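Local structure of putative oxidoreductase molybdopterin-binding subunit (Sulfolobus tokodaii, 4ZOH) at residues A[306-310]-A[362-368]; A[340-344]-A[409-413]. The protein probably serves as the catalytic subunit of a molybdenum hydroxylase of the xanthine dehydrogenase and aldehyde oxidase family, carrying a pterin cytosine dinucleotide cofactor. One frame throughout, in Å; residues are numbered along the deposited sequence.

Interaction 1. Residues A[306-310]-A[362-368]; sequences PGIYK and RLKNAID
Y309 and K310 lie against the C-terminal end of helix 358-365, where a single beta bridge pairs Y309 with A366. Two backbone bonds make the bridge: I367 N gives its hydrogen to I308 O (2.9 Å, 168° at the hydrogen), and K310 N gives its own to N365 O at 2.8 Å. N365 O also receives a CA-H...O contact from Y309 CA. A type II' turn from P306 to Y309, with G307 at positive phi, delivers the chain to this position.

The tyrosine can be followed outward from its backbone. Its CB passes N365 O; CG and CD1 then run beside N365 CB, which approaches CD1 to 3.5 Å, obliquely to the ring. Further out CE1 nears R362 CA, a neighbour at the ring edge, while one face carries I308 CG1, offset toward the rim. At the tip OH rests 3.4 Å from R362 CG, and its hydrogen-bond partner is E344 of helix 336-353. With CG anti to the carbonyl carbon (chi1 -51°), the ring runs back alongside the last helical turn.

The K310 side chain follows the segment past the helix end. Its CD packs at 3.5 Å from A366 O, and the chain, bent at chi3, brings NZ to D368 OD2 in a weak salt bridge of 3.5 Å; the aspartate is poorly ordered. The chemistry therefore divides: main-chain bonds and the buried tyrosine fix the loop to the helix end, whereas the lysine-aspartate pair at the exposed margin probably adds little.

Interaction 2. Residues A[340-344]-A[409-413]; sequences IYFIE and SSYIE
I340 and E344, one helical turn apart, face strand 405-412, an outermost strand, within this chain, of a four-stranded mixed sheet, in an alpha/beta packing of helix 336-353 on that strand. The segment axes approach to 8.7 Å, and their directions differ by 141°, nearer antiparallel than parallel.

The apolar part belongs to I340. Its CG2 branch meets Y411 CB at 3.6 Å, touching the root of the tyrosine rather than its ring, which goes on to meet H571. The other branch reaches along the strand: CD1 comes to 3.5 Å from I412 O, with I412 CG2 more distant. Because CG1 is anti to the carbonyl carbon and CG2 anti to the backbone N, the two branches spread over successive strand residues.

The polar part rests on E344. S410 N donates to its OE1 at 2.8 Å with 167° at the hydrogen, and the donor stands well above the carboxylate plane, 68° out of it. The same OE1 forms a salt bridge with R362, while OE2 takes a hydrogen bond from Y309, so this buried carboxylate is shared among three partners. R362 would probably help to stabilise its negative charge. An alanine here is likely to leave S410 N without its acceptor and R362 without its buried countercharge.

Close approach without bonding completes the contact. S409 CB lies beside the glutamate, 3.3 Å from OE1, while its OG is bonded to T681 of helix 673-688. The carboxylate also comes near a backbone carbonyl: E344 OE2 is 3.2 Å from S410 O, two acceptors side by side.

In the fold
Interactions 1 and 2 have centres 11 Å apart and alternate along the chain, joined by the carboxylate of E344. It belongs to helix 336-353 in interaction 2, yet binds Y309 and R362 from the two sides of interaction 1. I308 CD1 adds packing against S410 OG. Helices 336-353 and 358-365 follow each other in the chain, so consecutive helices enter the two contacts. Interaction 2, nearer the chain centre, is wholly buried and relies on side chains meeting a strand; the side chain of Y411 lies about 10 Å from the bound pterin cytosine dinucleotide. Interaction 1 lies farther out: mostly buried, it is bonded through main-chain atoms and ends in an exposed charged margin.

Interaction 1. Residues A[306-310]-A[362-368]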
# COMPACT_ATOMS: atom_id res chain seq x y z
N PRO A 306 -43.67 18.42 -16.76
CA PRO A 306 -44.81 19.17 -16.23
C PRO A 306 -44.48 20.04 -14.98
O PRO A 306 -45.32 20.87 -14.56
CB PRO A 306 -45.82 18.06 -15.86
CG PRO A 306 -45.37 16.81 -16.56
CD PRO A 306 -43.85 16.97 -16.55
N GLY A 307 -43.32 19.81 -14.37
CA GLY A 307 -42.89 20.60 -13.24
C GLY A 307 -43.91 20.57 -12.10
O GLY A 307 -44.52 19.54 -11.80
N ILE A 308 -44.10 21.72 -11.47
CA ILE A 308 -44.99 21.85 -10.30
C ILE A 308 -46.39 22.34 -10.72
O ILE A 308 -47.17 22.69 -9.85
CB ILE A 308 -44.39 22.87 -9.25
CG1 ILE A 308 -44.13 24.25 -9.91
CG2 ILE A 308 -43.12 22.30 -8.62
CD1 ILE A 308 -44.54 25.42 -9.02
N TYR A 309 -46.67 22.35 -12.03
CA TYR A 309 -47.89 22.92 -12.62
C TYR A 309 -49.12 22.00 -12.84
O TYR A 309 -49.02 20.76 -13.02
CB TYR A 309 -47.52 23.67 -13.87
CG TYR A 309 -46.40 24.61 -13.58
CD1 TYR A 309 -46.55 25.64 -12.65
CD2 TYR A 309 -45.14 24.43 -14.14
CE1 TYR A 309 -45.52 26.50 -12.36
CE2 TYR A 309 -44.09 25.28 -13.86
CZ TYR A 309 -44.28 26.30 -12.94
OH TYR A 309 -43.26 27.19 -12.65
N LYS A 310 -50.30 22.60 -12.85
CA LYS A 310 -51.53 21.82 -12.99
C LYS A 310 -51.82 21.65 -14.51
O LYS A 310 -52.90 21.98 -14.97
CB LYS A 310 -52.65 22.50 -12.20
CG LYS A 310 -52.54 22.44 -10.66
CD LYS A 310 -53.63 23.24 -9.90
CE LYS A 310 -53.88 24.65 -10.46
NZ LYS A 310 -54.41 25.60 -9.41
N ARG A 362 -46.56 31.53 -11.49
CA ARG A 362 -46.27 30.31 -10.78
C ARG A 362 -47.29 30.03 -9.67
O ARG A 362 -47.71 28.87 -9.45
CB ARG A 362 -44.76 30.29 -10.29
CG ARG A 362 -43.73 30.35 -11.43
CD ARG A 362 -42.25 30.41 -10.93
NE ARG A 362 -41.37 29.99 -12.01
CZ ARG A 362 -41.01 30.73 -13.05
NH1 ARG A 362 -41.40 32.01 -13.16
NH2 ARG A 362 -40.24 30.21 -14.00
N LEU A 363 -47.67 31.08 -8.93
CA LEU A 363 -48.72 30.94 -7.91
C LEU A 363 -50.05 30.56 -8.59
O LEU A 363 -50.81 29.81 -7.98
CB LEU A 363 -48.92 32.20 -7.04
CG LEU A 363 -47.78 32.53 -6.07
CD1 LEU A 363 -47.96 33.97 -5.64
CD2 LEU A 363 -47.76 31.57 -4.90
N LYS A 364 -50.27 31.06 -9.82
CA LYS A 364 -51.48 30.75 -10.58
C LYS A 364 -51.57 29.24 -10.94
O LYS A 364 -52.62 28.57 -10.66
CB LYS A 364 -51.63 31.66 -11.82
CG LYS A 364 -52.92 31.35 -12.60
CD LYS A 364 -53.38 32.41 -13.56
CE LYS A 364 -54.28 33.41 -12.84
NZ LYS A 364 -54.53 34.69 -13.57
N ASN A 365 -50.45 28.69 -11.45
CA ASN A 365 -50.40 27.33 -12.01
C ASN A 365 -50.00 26.22 -11.11
O ASN A 365 -50.16 25.06 -11.45
CB ASN A 365 -49.55 27.34 -13.25
CG ASN A 365 -50.18 28.14 -14.37
OD1 ASN A 365 -51.14 27.70 -14.98
ND2 ASN A 365 -49.62 29.29 -14.67
N ALA A 366 -49.49 26.56 -9.93
CA ALA A 366 -48.99 25.62 -8.95
C ALA A 366 -50.01 24.59 -8.47
O ALA A 366 -51.13 24.95 -8.08
CB ALA A 366 -48.47 26.41 -7.73
N ILE A 367 -49.63 23.31 -8.49
CA ILE A 367 -50.31 22.29 -7.71
C ILE A 367 -50.68 22.83 -6.29
O ILE A 367 -49.91 23.59 -5.68
CB ILE A 367 -49.41 21.03 -7.61
CG1 ILE A 367 -49.37 20.35 -8.97
CG2 ILE A 367 -49.92 20.01 -6.60
CD1 ILE A 367 -48.06 19.63 -9.20
N ASP A 368 -51.84 22.42 -5.78
CA ASP A 368 -52.30 22.86 -4.45
C ASP A 368 -51.68 21.97 -3.39
O ASP A 368 -50.66 22.34 -2.77
CB ASP A 368 -53.82 22.91 -4.40
CG ASP A 368 -54.41 23.51 -5.68
OD1 ASP A 368 -55.20 22.82 -6.36
OD2 ASP A 368 -54.05 24.65 -6.07

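Interaction 2. Residues A[340-344]-A[409-413]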
# COMPACT_ATOMS: atom_id res chain seq x y z
N ILE A 340 -36.80 20.40 -15.78
CA ILE A 340 -37.12 21.64 -15.01
C ILE A 340 -36.68 22.92 -15.77
O ILE A 340 -37.46 23.86 -15.87
CB ILE A 340 -36.57 21.58 -13.56
CG1 ILE A 340 -37.16 20.40 -12.79
CG2 ILE A 340 -36.72 22.93 -12.80
CD1 ILE A 340 -38.69 20.36 -12.83
N TYR A 341 -35.49 22.95 -16.37
CA TYR A 341 -35.06 24.09 -17.15
C TYR A 341 -36.08 24.39 -18.28
O TYR A 341 -36.46 25.57 -18.48
CB TYR A 341 -33.69 23.83 -17.74
CG TYR A 341 -33.25 24.73 -18.91
CD1 TYR A 341 -32.73 25.99 -18.70
CD2 TYR A 341 -33.31 24.27 -20.26
CE1 TYR A 341 -32.30 26.81 -19.78
CE2 TYR A 341 -32.89 25.06 -21.32
CZ TYR A 341 -32.38 26.34 -21.10
OH TYR A 341 -31.90 27.15 -22.20
N PHE A 342 -36.47 23.33 -19.03
CA PHE A 342 -37.46 23.48 -20.06
C PHE A 342 -38.78 24.08 -19.56
O PHE A 342 -39.17 25.11 -20.11
CB PHE A 342 -37.63 22.18 -20.89
CG PHE A 342 -36.39 21.83 -21.75
CD1 PHE A 342 -35.75 22.78 -22.47
CD2 PHE A 342 -35.91 20.53 -21.78
CE1 PHE A 342 -34.64 22.46 -23.26
CE2 PHE A 342 -34.82 20.20 -22.56
CZ PHE A 342 -34.16 21.15 -23.28
N ILE A 343 -39.44 23.49 -18.55
CA ILE A 343 -40.69 24.02 -18.09
C ILE A 343 -40.53 25.46 -17.49
O ILE A 343 -41.38 26.32 -17.74
CB ILE A 343 -41.49 23.08 -17.16
CG1 ILE A 343 -42.94 23.59 -16.96
CG2 ILE A 343 -40.80 22.80 -15.79
CD1 ILE A 343 -43.72 23.75 -18.27
N GLU A 344 -39.44 25.72 -16.76
CA GLU A 344 -39.24 27.04 -16.11
C GLU A 344 -38.89 28.13 -17.10
O GLU A 344 -39.30 29.29 -16.95
CB GLU A 344 -38.26 26.96 -14.95
CG GLU A 344 -38.70 26.07 -13.84
CD GLU A 344 -39.99 26.61 -13.21
OE1 GLU A 344 -39.91 27.74 -12.66
OE2 GLU A 344 -41.05 25.91 -13.32
N SER A 409 -37.32 30.58 -10.31
CA SER A 409 -37.83 29.34 -10.87
C SER A 409 -38.21 28.44 -9.72
O SER A 409 -37.74 28.57 -8.57
CB SER A 409 -36.83 28.67 -11.89
OG SER A 409 -35.76 28.09 -11.17
N SER A 410 -39.12 27.55 -10.01
CA SER A 410 -39.55 26.63 -9.04
C SER A 410 -39.24 25.21 -9.58
O SER A 410 -39.26 25.01 -10.80
CB SER A 410 -41.01 26.83 -8.89
OG SER A 410 -41.34 26.14 -7.74
N TYR A 411 -38.88 24.28 -8.71
CA TYR A 411 -38.47 23.00 -9.21
C TYR A 411 -39.17 21.96 -8.38
O TYR A 411 -39.59 22.21 -7.23
CB TYR A 411 -36.90 22.84 -9.17
CG TYR A 411 -36.39 22.57 -7.79
CD1 TYR A 411 -36.32 21.27 -7.30
CD2 TYR A 411 -36.06 23.66 -6.89
CE1 TYR A 411 -35.91 21.01 -5.98
CE2 TYR A 411 -35.61 23.41 -5.59
CZ TYR A 411 -35.53 22.10 -5.15
OH TYR A 411 -35.14 21.82 -3.86
N ILE A 412 -39.30 20.78 -8.97
CA ILE A 412 -39.60 19.57 -8.19
C ILE A 412 -38.63 18.50 -8.75
O ILE A 412 -38.08 18.73 -9.82
CB ILE A 412 -41.09 19.20 -8.27
CG1 ILE A 412 -41.39 18.10 -7.27
CG2 ILE A 412 -41.56 18.97 -9.72
CD1 ILE A 412 -42.75 18.14 -6.60
N GLU A 413 -38.40 17.38 -8.04
CA GLU A 413 -37.21 16.63 -8.26
C GLU A 413 -37.47 15.23 -7.77
O GLU A 413 -38.39 15.04 -6.97
CB GLU A 413 -35.99 17.37 -7.59
CG GLU A 413 -34.83 16.60 -6.96
CD GLU A 413 -33.91 15.92 -7.97
OE1 GLU A 413 -34.39 15.64 -9.14
OE2 GLU A 413 -32.72 15.63 -7.60